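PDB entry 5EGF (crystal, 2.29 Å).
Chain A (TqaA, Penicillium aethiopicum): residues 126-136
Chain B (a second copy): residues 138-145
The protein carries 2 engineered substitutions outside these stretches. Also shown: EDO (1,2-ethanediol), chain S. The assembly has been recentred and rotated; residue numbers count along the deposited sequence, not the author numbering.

Chain A 126-136: CWPGEDPMEVC
Chain B, residues 138-145: ALWDGKDW

A single lysine from one copy reaches across a small contact of 266 Å² to form a buried-carboxylate salt bridge, its aliphatic stem lying against a helix start on the other copy.

In chain A, residues 126-131 are irregular, with a type II turn from Trp A127 to Glu A130 closed by Glu A130 N to Trp A127 O at 3.1 Å. Gly A129 takes phi/psi 79/-16, a positive phi that favours glycine. A helix then begins at Pro A132, whose phi of -55° suits a first turn, and Val A135 N bonds to Asp A131 O at 3.2 Å. In chain B a helix arrives from earlier in the chain and widens into a pi-type turn, where Lys B143 N (3.0 Å) and Asp B144 N (2.9 Å) both bond to Leu B139 O. The axes approach to 9.7 Å with 125° between their directions; the CA of Glu A134 is nearest that of Lys B143, at 7.4 Å, and the CA of Val A135 nearest that of Leu B139, at 7.1 Å.

Lys B143, at phi/psi -158/-33, points toward chain A with chi angles p, t, m, m and has 92 Å² covered. Its NZ donates to Glu A130 OE2 at 2.8 Å. Glu A130 is extended (t, t, chi3 44°), and its OE1 accepts from Trp A127 N at 2.8 Å, so the backbone of its own turn steadies the carboxylate. A long salt bridge, 3.8 Å from Lys B143 NZ to Asp B144 OD1, adds a second negative charge.

The methylenes suit an apolar neighbour: Lys B143 CE lies 3.8 Å from Val A135 CG2. The stem also packs against the helix backbone, Lys B143 CD lying 4.0 Å from Glu A134 O. Val A135 (t) also meets Leu B139 (m, t), CG1 to CD2 at 4.3 Å. Trp A127 (m, chi2 -48°) brings CZ3 within 4.4 Å of Asp B144 OD1, obliquely.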

ATOM      1  N   CYS A 126      -9.627  36.728  20.390  1.00 45.28           N
ATOM      2  CA  CYS A 126     -10.474  35.595  20.019  1.00 44.05           C
ATOM      3  C   CYS A 126     -11.964  35.874  20.174  1.00 46.89           C
ATOM      4  O   CYS A 126     -12.362  36.851  20.829  1.00 48.03           O
ATOM      5  CB  CYS A 126     -10.141  34.370  20.853  1.00 43.75           C
ATOM      6  SG  CYS A 126      -8.393  33.950  20.886  1.00 46.57           S
ATOM      7  N   TRP A 127     -12.773  35.011  19.546  1.00 42.32           N
ATOM      8  CA  TRP A 127     -14.231  34.998  19.718  1.00 42.22           C
ATOM      9  C   TRP A 127     -14.548  34.477  21.122  1.00 44.13           C
ATOM     10  O   TRP A 127     -13.722  33.776  21.737  1.00 41.82           O
ATOM     11  CB  TRP A 127     -14.865  34.033  18.715  1.00 41.41           C
ATOM     12  CG  TRP A 127     -14.953  34.522  17.287  1.00 40.40           C
ATOM     13  CD1 TRP A 127     -15.407  35.742  16.861  1.00 42.09           C
ATOM     14  CD2 TRP A 127     -14.666  33.768  16.099  1.00 36.05           C
ATOM     15  NE1 TRP A 127     -15.389  35.804  15.484  1.00 38.33           N
ATOM     16  CE2 TRP A 127     -14.949  34.602  14.992  1.00 37.99           C
ATOM     17  CE3 TRP A 127     -14.208  32.471  15.862  1.00 36.63           C
ATOM     18  CZ2 TRP A 127     -14.769  34.190  13.685  1.00 35.38           C
ATOM     19  CZ3 TRP A 127     -14.033  32.063  14.574  1.00 37.37           C
ATOM     20  CH2 TRP A 127     -14.310  32.917  13.491  1.00 36.39           C
ATOM     21  N   PRO A 128     -15.742  34.808  21.648  1.00 51.72           N
ATOM     22  CA  PRO A 128     -16.123  34.194  22.930  1.00 51.49           C
ATOM     23  C   PRO A 128     -16.084  32.658  22.845  1.00 52.62           C
ATOM     24  O   PRO A 128     -16.501  32.078  21.822  1.00 53.05           O
ATOM     25  CB  PRO A 128     -17.569  34.673  23.128  1.00 55.67           C
ATOM     26  CG  PRO A 128     -17.653  35.975  22.328  1.00 53.90           C
ATOM     27  CD  PRO A 128     -16.752  35.765  21.146  1.00 54.32           C
ATOM     28  N   GLY A 129     -15.591  32.013  23.902  1.00 40.90           N
ATOM     29  CA  GLY A 129     -15.532  30.559  23.966  1.00 41.81           C
ATOM     30  C   GLY A 129     -14.389  29.926  23.188  1.00 47.83           C
ATOM     31  O   GLY A 129     -14.048  28.750  23.399  1.00 52.08           O
ATOM     32  N   GLU A 130     -13.790  30.696  22.284  1.00 37.23           N
ATOM     33  CA  GLU A 130     -12.699  30.188  21.459  1.00 39.70           C
ATOM     34  C   GLU A 130     -11.400  30.084  22.286  1.00 41.40           C
ATOM     35  O   GLU A 130     -10.984  31.051  22.933  1.00 34.64           O
ATOM     36  CB  GLU A 130     -12.499  31.127  20.278  1.00 38.57           C
ATOM     37  CG  GLU A 130     -11.307  30.787  19.347  1.00 37.09           C
ATOM     38  CD  GLU A 130     -11.254  31.719  18.123  1.00 37.76           C
ATOM     39  OE1 GLU A 130     -11.442  32.949  18.289  1.00 35.47           O
ATOM     40  OE2 GLU A 130     -11.015  31.232  16.996  1.00 42.12           O
ATOM     41  N   ASP A 131     -10.764  28.917  22.265  1.00 53.00           N
ATOM     42  CA  ASP A 131      -9.587  28.691  23.090  1.00 54.63           C
ATOM     43  C   ASP A 131      -8.333  29.371  22.514  1.00 54.70           C
ATOM     44  O   ASP A 131      -7.956  29.121  21.368  1.00 50.70           O
ATOM     45  CB  ASP A 131      -9.357  27.186  23.267  1.00 56.53           C
ATOM     46  CG  ASP A 131      -8.298  26.873  24.307  1.00 59.33           C
ATOM     47  OD1 ASP A 131      -8.092  27.699  25.219  1.00 61.35           O
ATOM     48  OD2 ASP A 131      -7.675  25.795  24.224  1.00 61.50           O
ATOM     49  N   PRO A 132      -7.682  30.233  23.321  1.00 48.88           N
ATOM     50  CA  PRO A 132      -6.460  30.934  22.893  1.00 45.14           C
ATOM     51  C   PRO A 132      -5.375  29.974  22.406  1.00 41.58           C
ATOM     52  O   PRO A 132      -4.769  30.253  21.375  1.00 45.66           O
ATOM     53  CB  PRO A 132      -5.987  31.642  24.171  1.00 43.91           C
ATOM     54  CG  PRO A 132      -7.196  31.781  25.019  1.00 48.47           C
ATOM     55  CD  PRO A 132      -8.098  30.611  24.686  1.00 46.78           C
HETATM   56  N   MSE A 133      -5.123  28.881  23.127  1.00 47.49           N
HETATM   57  CA  MSE A 133      -4.059  27.938  22.741  1.00 45.71           C
HETATM   58  C   MSE A 133      -4.362  27.228  21.409  1.00 49.56           C
HETATM   59  O   MSE A 133      -3.442  27.002  20.594  1.00 47.03           O
HETATM   60  CB  MSE A 133      -3.804  26.917  23.848  1.00 41.92           C
HETATM   61  CG  MSE A 133      -2.610  26.053  23.596  1.00 48.87           C
HETATM   62 SE   MSE A 133      -0.845  26.985  23.741  0.63 46.59          SE
HETATM   63  CE  MSE A 133      -0.782  27.137  25.623  1.00 51.78           C
ATOM     64  N   GLU A 134      -5.639  26.887  21.182  1.00 45.35           N
ATOM     65  CA  GLU A 134      -6.016  26.185  19.947  1.00 49.65           C
ATOM     66  C   GLU A 134      -5.742  27.075  18.753  1.00 45.50           C
ATOM     67  O   GLU A 134      -5.340  26.597  17.701  1.00 45.69           O
ATOM     68  CB  GLU A 134      -7.479  25.719  19.966  1.00 51.75           C
ATOM     69  CG  GLU A 134      -7.766  24.746  21.109  1.00 53.26           C
ATOM     70  CD  GLU A 134      -9.210  24.291  21.156  1.00 60.71           C
ATOM     71  OE1 GLU A 134      -9.931  24.462  20.133  1.00 63.21           O
ATOM     72  OE2 GLU A 134      -9.618  23.748  22.214  1.00 63.70           O
ATOM     73  N   VAL A 135      -5.951  28.376  18.932  1.00 41.22           N
ATOM     74  CA  VAL A 135      -5.591  29.380  17.933  1.00 40.68           C
ATOM     75  C   VAL A 135      -4.070  29.409  17.678  1.00 43.20           C
ATOM     76  O   VAL A 135      -3.627  29.397  16.515  1.00 38.79           O
ATOM     77  CB  VAL A 135      -6.143  30.771  18.357  1.00 39.23           C
ATOM     78  CG1 VAL A 135      -5.517  31.879  17.544  1.00 38.44           C
ATOM     79  CG2 VAL A 135      -7.672  30.810  18.214  1.00 42.92           C
ATOM     80  N   CYS A 136      -3.269  29.401  18.755  1.00 34.29           N
ATOM     81  CA  CYS A 136      -1.816  29.351  18.600  1.00 37.17           C
ATOM     82  C   CYS A 136      -1.373  28.094  17.889  1.00 34.92           C
ATOM     83  O   CYS A 136      -0.538  28.163  17.006  1.00 33.83           O
ATOM     84  CB  CYS A 136      -1.076  29.455  19.944  1.00 34.69           C
ATOM     85  SG  CYS A 136      -1.375  31.016  20.775  1.00 39.52           S
TER
ATOM     86  N   ALA B 138      -4.801  29.696   7.538  1.00 33.98           N
ATOM     87  CA  ALA B 138      -4.282  28.884   8.646  1.00 31.91           C
ATOM     88  C   ALA B 138      -5.369  28.599   9.680  1.00 32.36           C
ATOM     89  O   ALA B 138      -5.518  27.468  10.130  1.00 32.82           O
ATOM     90  CB  ALA B 138      -3.076  29.548   9.302  1.00 33.11           C
ATOM     91  N   LEU B 139      -6.135  29.618  10.053  1.00 34.85           N
ATOM     92  CA  LEU B 139      -7.215  29.419  11.026  1.00 37.51           C
ATOM     93  C   LEU B 139      -8.314  28.514  10.478  1.00 36.56           C
ATOM     94  O   LEU B 139      -8.920  27.738  11.235  1.00 37.85           O
ATOM     95  CB  LEU B 139      -7.816  30.758  11.476  1.00 36.32           C
ATOM     96  CG  LEU B 139      -6.827  31.705  12.156  1.00 36.89           C
ATOM     97  CD1 LEU B 139      -7.535  32.954  12.619  1.00 37.38           C
ATOM     98  CD2 LEU B 139      -6.110  31.028  13.322  1.00 35.90           C
ATOM     99  N   TRP B 140      -8.563  28.615   9.169  1.00 35.73           N
ATOM    100  CA  TRP B 140      -9.649  27.871   8.522  1.00 39.11           C
ATOM    101  C   TRP B 140      -9.365  26.383   8.568  1.00 40.58           C
ATOM    102  O   TRP B 140     -10.208  25.587   8.991  1.00 43.97           O
ATOM    103  CB  TRP B 140      -9.825  28.351   7.075  1.00 38.33           C
ATOM    104  CG  TRP B 140     -10.853  27.619   6.258  1.00 42.19           C
ATOM    105  CD1 TRP B 140     -10.607  26.722   5.256  1.00 39.36           C
ATOM    106  CD2 TRP B 140     -12.288  27.741   6.341  1.00 39.86           C
ATOM    107  NE1 TRP B 140     -11.793  26.273   4.719  1.00 36.43           N
ATOM    108  CE2 TRP B 140     -12.838  26.879   5.362  1.00 40.89           C
ATOM    109  CE3 TRP B 140     -13.156  28.483   7.143  1.00 38.91           C
ATOM    110  CZ2 TRP B 140     -14.234  26.742   5.166  1.00 39.26           C
ATOM    111  CZ3 TRP B 140     -14.538  28.338   6.940  1.00 41.76           C
ATOM    112  CH2 TRP B 140     -15.054  27.473   5.961  1.00 34.58           C
ATOM    113  N   ASP B 141      -8.166  26.016   8.151  1.00 40.83           N
ATOM    114  CA  ASP B 141      -7.767  24.615   8.128  1.00 44.10           C
ATOM    115  C   ASP B 141      -7.352  24.114   9.505  1.00 45.87           C
ATOM    116  O   ASP B 141      -7.401  22.914   9.765  1.00 46.62           O
ATOM    117  CB  ASP B 141      -6.619  24.406   7.134  1.00 40.91           C
ATOM    118  CG  ASP B 141      -7.070  24.540   5.679  1.00 47.73           C
ATOM    119  OD1 ASP B 141      -8.205  24.115   5.375  1.00 42.52           O
ATOM    120  OD2 ASP B 141      -6.293  25.054   4.833  1.00 49.87           O
ATOM    121  N   GLY B 142      -6.944  25.027  10.385  1.00 44.79           N
ATOM    122  CA  GLY B 142      -6.437  24.648  11.695  1.00 44.68           C
ATOM    123  C   GLY B 142      -7.504  24.404  12.746  1.00 46.11           C
ATOM    124  O   GLY B 142      -7.324  23.617  13.681  1.00 45.24           O
ATOM    125  N   LYS B 143      -8.634  25.074  12.609  1.00 49.52           N
ATOM    126  CA  LYS B 143      -9.657  24.910  13.623  1.00 50.22           C
ATOM    127  C   LYS B 143     -11.065  25.256  13.158  1.00 49.75           C
ATOM    128  O   LYS B 143     -12.037  24.655  13.620  1.00 52.90           O
ATOM    129  CB  LYS B 143      -9.300  25.733  14.868  1.00 48.29           C
ATOM    130  CG  LYS B 143      -9.200  27.248  14.644  1.00 50.38           C
ATOM    131  CD  LYS B 143      -8.712  27.954  15.927  1.00 49.82           C
ATOM    132  CE  LYS B 143      -9.738  27.855  17.038  1.00 50.52           C
ATOM    133  NZ  LYS B 143     -11.008  28.468  16.582  1.00 48.14           N
ATOM    134  N   ASP B 144     -11.172  26.236  12.268  1.00 38.34           N
ATOM    135  CA  ASP B 144     -12.481  26.750  11.857  1.00 38.46           C
ATOM    136  C   ASP B 144     -13.426  25.692  11.263  1.00 40.19           C
ATOM    137  O   ASP B 144     -14.538  25.546  11.760  1.00 42.05           O
ATOM    138  CB  ASP B 144     -12.340  27.980  10.954  1.00 37.50           C
ATOM    139  CG  ASP B 144     -11.711  29.166  11.682  1.00 41.86           C
ATOM    140  OD1 ASP B 144     -11.342  29.010  12.869  1.00 41.75           O
ATOM    141  OD2 ASP B 144     -11.550  30.245  11.064  1.00 35.79           O
ATOM    142  N   TRP B 145     -12.997  24.938  10.240  1.00 38.85           N
ATOM    143  CA  TRP B 145     -13.873  23.881   9.715  1.00 39.92           C
ATOM    144  C   TRP B 145     -13.741  22.486  10.362  1.00 41.74           C
ATOM    145  O   TRP B 145     -14.768  21.851  10.621  1.00 43.98           O
ATOM    146  CB  TRP B 145     -13.916  23.834   8.178  1.00 38.67           C
ATOM    147  CG  TRP B 145     -12.692  23.305   7.493  1.00 39.35           C
ATOM    148  CD1 TRP B 145     -11.724  24.040   6.864  1.00 40.06           C
ATOM    149  CD2 TRP B 145     -12.320  21.922   7.326  1.00 40.39           C
ATOM    150  NE1 TRP B 145     -10.764  23.204   6.342  1.00 39.24           N
ATOM    151  CE2 TRP B 145     -11.098  21.901   6.613  1.00 40.79           C
ATOM    152  CE3 TRP B 145     -12.898  20.702   7.718  1.00 39.88           C
ATOM    153  CZ2 TRP B 145     -10.440  20.699   6.275  1.00 39.02           C
ATOM    154  CZ3 TRP B 145     -12.245  19.514   7.398  1.00 35.52           C
ATOM    155  CH2 TRP B 145     -11.023  19.522   6.680  1.00 39.15           C
TER
HETATM  156  C1  EDO S 507      -3.129  23.947   5.719  1.00 67.76           C
HETATM  157  O1  EDO S 507      -3.295  25.349   5.445  1.00 67.76           O
HETATM  158  C2  EDO S 507      -2.832  23.729   7.203  1.00 67.76           C
HETATM  159  O2  EDO S 507      -3.268  22.427   7.625  1.00 67.76           O